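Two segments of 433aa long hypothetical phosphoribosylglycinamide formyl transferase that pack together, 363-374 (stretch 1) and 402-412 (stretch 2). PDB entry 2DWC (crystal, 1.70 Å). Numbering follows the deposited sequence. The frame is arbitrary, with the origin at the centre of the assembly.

Stretch 1, residues 363-374: VKALSVPNATVR
Stretch 2 402-412: RKAEMVAHMIE

A helix can pack against a helix end, a turn and a strand in succession; here small and branched side chains fill the contact, and a lysine ammonium reaches a carbonyl of the loop. Stretch 1 enters as the last turn of a helix, residues 363-365, with phi/psi near -66/-45. Leu-366 (-87/7) is the first residue to leave helical values. A type I turn runs from Ala-365, the last helical residue, to Val-368; separately, Ser-367 N donates to Lys-364 O at 3.2 Å. Val-368 and Pro-369 are extended (-70/122 and -71/151), Asn-370 takes a left-handed 62/36, and 371-374 form a strand. Stretch 2 is already helical at Arg-402, with phi/psi near -62/-44 and i to i-4 bonds such as Val-407 N to Lys-403 O at 2.9 Å; by Ile-411 (-97/131) the chain is extended. The strand and helix axes make an angle of 53° between their N-to-C directions and approach to 9.0 Å. Ala-365 CA lies 5.2 Å from Val-407 CA, and Ala-371 CA lies 6.9 Å from Ala-404 CA.

Together the stretches bury 477 Å², and Val-407 is central to the contact. Ala-365, Val-368, Ala-371, Val-373, Val-407 and Ile-411 are all buried. In the strand, Ala-371 and Val-373 point toward stretch 2 while Thr-372 between them points away, so the apolar side chains meet the helix. The t rotamer of Val-407 (172°) sets CG2 3.8 Å from Val-368 CG1 and 3.9 Å from Ala-371 CB, while CG1 lies 3.8 Å from Val-373 CG1. Beta-branching thus lets one short residue meet several neighbors. The small side chain of Ala-365 suits the close backbone approach: its CB is 3.9 Å from both Met-410 CB and Ile-411 CG1, and its CA is 3.6 Å from Met-410 SD. Met-410, chi m,t,t, runs on past Ala-365 until its CE is 4.0 Å from Val-368 CG2. Ile-411 (m,t) points its CB sideways, but its end comes nearer, with CD1 3.7 Å from CG1 of Val-373 (m).

Val-368 (t) points toward the helix; its CG1 also lies 3.8 Å from Met-406 CE, which a t,t,p chain, extended as far as SD and then bent, brings in from the exposed side, and 3.8 Å from Lys-403 CG.

Lys-403 combines both kinds of contact. With chi t,t,m,t, its aliphatic portion packs along Val-368 and its NZ donates to Pro-369 O at 2.9 Å, the one direct hydrogen bond between the stretches. A water extends this link, accepting from Lys-403 NZ at 2.9 Å and from Asn-370 ND2 at 3.2 Å. A long, flexible lysine suits such a margin, covering apolar surface while its ammonium group reaches a loop carbonyl.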

# COMPACT_ATOMS: atom_id res chain seq x y z
N VAL B 363 14.36 2.58 -16.61
CA VAL B 363 13.57 2.71 -17.84
C VAL B 363 13.20 1.29 -18.30
O VAL B 363 12.02 0.98 -18.59
CB VAL B 363 14.35 3.43 -18.96
CG1 VAL B 363 13.52 3.36 -20.27
CG2 VAL B 363 14.51 4.91 -18.58
N LYS B 364 14.19 0.40 -18.37
CA LYS B 364 13.88 -0.99 -18.77
C LYS B 364 13.14 -1.79 -17.73
O LYS B 364 12.12 -2.46 -18.01
CB LYS B 364 15.18 -1.70 -19.13
CG LYS B 364 15.70 -1.22 -20.46
CD LYS B 364 17.05 -1.85 -20.78
CE LYS B 364 17.52 -1.43 -22.19
NZ LYS B 364 18.91 -1.91 -22.43
N ALA B 365 13.57 -1.67 -16.47
CA ALA B 365 12.93 -2.49 -15.44
C ALA B 365 11.47 -2.12 -15.19
O ALA B 365 10.64 -3.01 -14.98
CB ALA B 365 13.76 -2.37 -14.10
N LEU B 366 11.15 -0.83 -15.20
CA LEU B 366 9.77 -0.41 -14.92
C LEU B 366 8.87 -0.39 -16.15
O LEU B 366 7.74 0.07 -16.09
CB LEU B 366 9.76 0.94 -14.16
CG LEU B 366 10.55 0.88 -12.84
CD1 LEU B 366 10.30 2.20 -12.07
CD2 LEU B 366 10.11 -0.29 -11.95
N SER B 367 9.39 -0.87 -17.28
CA SER B 367 8.60 -0.96 -18.51
C SER B 367 8.05 -2.40 -18.65
O SER B 367 7.20 -2.69 -19.51
CB SER B 367 9.47 -0.60 -19.74
OG SER B 367 9.65 0.80 -19.88
N VAL B 368 8.54 -3.30 -17.81
CA VAL B 368 8.07 -4.70 -17.81
C VAL B 368 6.65 -4.75 -17.25
O VAL B 368 6.37 -4.32 -16.10
CB VAL B 368 9.01 -5.58 -16.95
CG1 VAL B 368 8.47 -7.04 -16.88
CG2 VAL B 368 10.44 -5.53 -17.54
N PRO B 369 5.70 -5.27 -18.03
CA PRO B 369 4.31 -5.33 -17.54
C PRO B 369 4.10 -6.36 -16.43
O PRO B 369 4.83 -7.37 -16.34
CB PRO B 369 3.49 -5.67 -18.80
CG PRO B 369 4.46 -6.41 -19.65
CD PRO B 369 5.79 -5.69 -19.45
N ASN B 370 3.12 -6.05 -15.57
CA ASN B 370 2.74 -6.93 -14.46
C ASN B 370 3.87 -7.13 -13.46
O ASN B 370 4.07 -8.23 -12.95
CB ASN B 370 2.30 -8.31 -14.98
CG ASN B 370 1.17 -8.22 -16.00
OD1 ASN B 370 0.36 -7.30 -15.97
ND2 ASN B 370 1.10 -9.19 -16.91
N ALA B 371 4.65 -6.08 -13.24
CA ALA B 371 5.70 -6.14 -12.24
C ALA B 371 5.95 -4.72 -11.77
O ALA B 371 5.50 -3.75 -12.38
CB ALA B 371 6.97 -6.69 -12.83
N THR B 372 6.65 -4.61 -10.64
CA THR B 372 7.06 -3.29 -10.18
C THR B 372 8.17 -3.51 -9.18
O THR B 372 8.61 -4.64 -9.01
CB THR B 372 5.89 -2.44 -9.56
OG1 THR B 372 6.37 -1.08 -9.40
CG2 THR B 372 5.43 -3.00 -8.21
N VAL B 373 8.68 -2.44 -8.57
CA VAL B 373 9.70 -2.64 -7.56
C VAL B 373 9.34 -1.85 -6.30
O VAL B 373 8.52 -0.91 -6.34
CB VAL B 373 11.13 -2.13 -8.02
CG1 VAL B 373 11.60 -2.90 -9.29
CG2 VAL B 373 11.07 -0.65 -8.26
N ARG B 374 9.91 -2.27 -5.18
CA ARG B 374 9.76 -1.52 -3.91
C ARG B 374 11.19 -1.32 -3.47
O ARG B 374 11.99 -2.29 -3.44
CB ARG B 374 8.94 -2.29 -2.86
CG ARG B 374 7.46 -1.87 -2.85
CD ARG B 374 6.61 -2.60 -3.82
NE ARG B 374 5.24 -2.06 -3.83
CZ ARG B 374 4.88 -0.97 -4.52
NH1 ARG B 374 5.79 -0.32 -5.26
NH2 ARG B 374 3.63 -0.49 -4.45
N ARG B 402 10.00 -16.04 -13.05
CA ARG B 402 11.01 -15.61 -14.01
C ARG B 402 10.97 -14.12 -14.21
O ARG B 402 12.02 -13.48 -14.35
CB ARG B 402 10.83 -16.33 -15.36
CG ARG B 402 11.42 -17.75 -15.39
CD ARG B 402 11.35 -18.37 -16.82
NE ARG B 402 9.98 -18.34 -17.37
CZ ARG B 402 9.10 -19.33 -17.26
NH1 ARG B 402 9.41 -20.46 -16.62
NH2 ARG B 402 7.88 -19.18 -17.77
N LYS B 403 9.78 -13.53 -14.23
CA LYS B 403 9.69 -12.10 -14.42
C LYS B 403 10.28 -11.26 -13.27
O LYS B 403 10.97 -10.25 -13.53
CB LYS B 403 8.26 -11.72 -14.65
CG LYS B 403 8.05 -10.28 -14.94
CD LYS B 403 6.62 -10.08 -15.40
CE LYS B 403 6.46 -10.43 -16.88
NZ LYS B 403 5.13 -10.01 -17.39
N ALA B 404 9.98 -11.65 -12.03
CA ALA B 404 10.54 -10.93 -10.87
C ALA B 404 12.06 -11.00 -10.94
O ALA B 404 12.76 -10.03 -10.69
CB ALA B 404 10.03 -11.55 -9.53
N GLU B 405 12.59 -12.18 -11.26
CA GLU B 405 14.04 -12.31 -11.40
C GLU B 405 14.60 -11.40 -12.48
O GLU B 405 15.63 -10.72 -12.29
CB GLU B 405 14.42 -13.76 -11.72
CG GLU B 405 15.90 -13.98 -11.81
CD GLU B 405 16.21 -15.42 -12.16
OE1 GLU B 405 15.43 -16.04 -12.92
OE2 GLU B 405 17.24 -15.94 -11.68
N MET B 406 13.94 -11.36 -13.65
CA MET B 406 14.41 -10.53 -14.74
C MET B 406 14.40 -9.04 -14.36
O MET B 406 15.35 -8.33 -14.65
CB MET B 406 13.56 -10.78 -15.99
CG MET B 406 13.80 -9.77 -17.09
SD MET B 406 12.80 -10.12 -18.57
CE MET B 406 11.13 -9.43 -18.13
N VAL B 407 13.32 -8.58 -13.72
CA VAL B 407 13.22 -7.18 -13.29
C VAL B 407 14.33 -6.85 -12.27
O VAL B 407 15.01 -5.82 -12.38
CB VAL B 407 11.81 -6.88 -12.68
CG1 VAL B 407 11.78 -5.46 -12.03
CG2 VAL B 407 10.76 -6.94 -13.81
N ALA B 408 14.54 -7.72 -11.29
CA ALA B 408 15.60 -7.44 -10.32
C ALA B 408 16.95 -7.34 -10.99
O ALA B 408 17.76 -6.46 -10.66
CB ALA B 408 15.64 -8.52 -9.24
N HIS B 409 17.23 -8.25 -11.92
CA HIS B 409 18.51 -8.24 -12.61
C HIS B 409 18.75 -7.05 -13.55
O HIS B 409 19.88 -6.83 -13.96
CB HIS B 409 18.72 -9.57 -13.34
CG HIS B 409 18.97 -10.72 -12.41
ND1 HIS B 409 18.95 -12.04 -12.83
CD2 HIS B 409 19.25 -10.76 -11.09
CE1 HIS B 409 19.21 -12.83 -11.80
NE2 HIS B 409 19.40 -12.08 -10.73
N MET B 410 17.70 -6.29 -13.88
CA MET B 410 17.83 -5.11 -14.71
C MET B 410 18.29 -3.89 -13.90
O MET B 410 18.64 -2.85 -14.47
CB MET B 410 16.49 -4.79 -15.35
CG MET B 410 16.09 -5.78 -16.45
SD MET B 410 14.46 -5.34 -17.10
CE MET B 410 14.25 -6.46 -18.46
N ILE B 411 18.28 -4.02 -12.58
CA ILE B 411 18.65 -2.88 -11.74
C ILE B 411 20.10 -2.91 -11.27
O ILE B 411 20.60 -3.95 -10.82
CB ILE B 411 17.66 -2.80 -10.55
CG1 ILE B 411 16.26 -2.45 -11.10
CG2 ILE B 411 18.14 -1.73 -9.53
CD1 ILE B 411 15.18 -2.73 -10.14
N GLU B 412 20.80 -1.79 -11.44
CA GLU B 412 22.19 -1.68 -10.97
C GLU B 412 22.18 -0.67 -9.83
O GLU B 412 21.35 0.25 -9.82
CB GLU B 412 23.12 -1.15 -12.08
CG GLU B 412 23.22 -2.13 -13.24
CD GLU B 412 24.34 -1.77 -14.18
OE1 GLU B 412 24.68 -0.57 -14.24
OE2 GLU B 412 24.87 -2.68 -14.85
O HOH W 1 3.05 -11.49 -15.92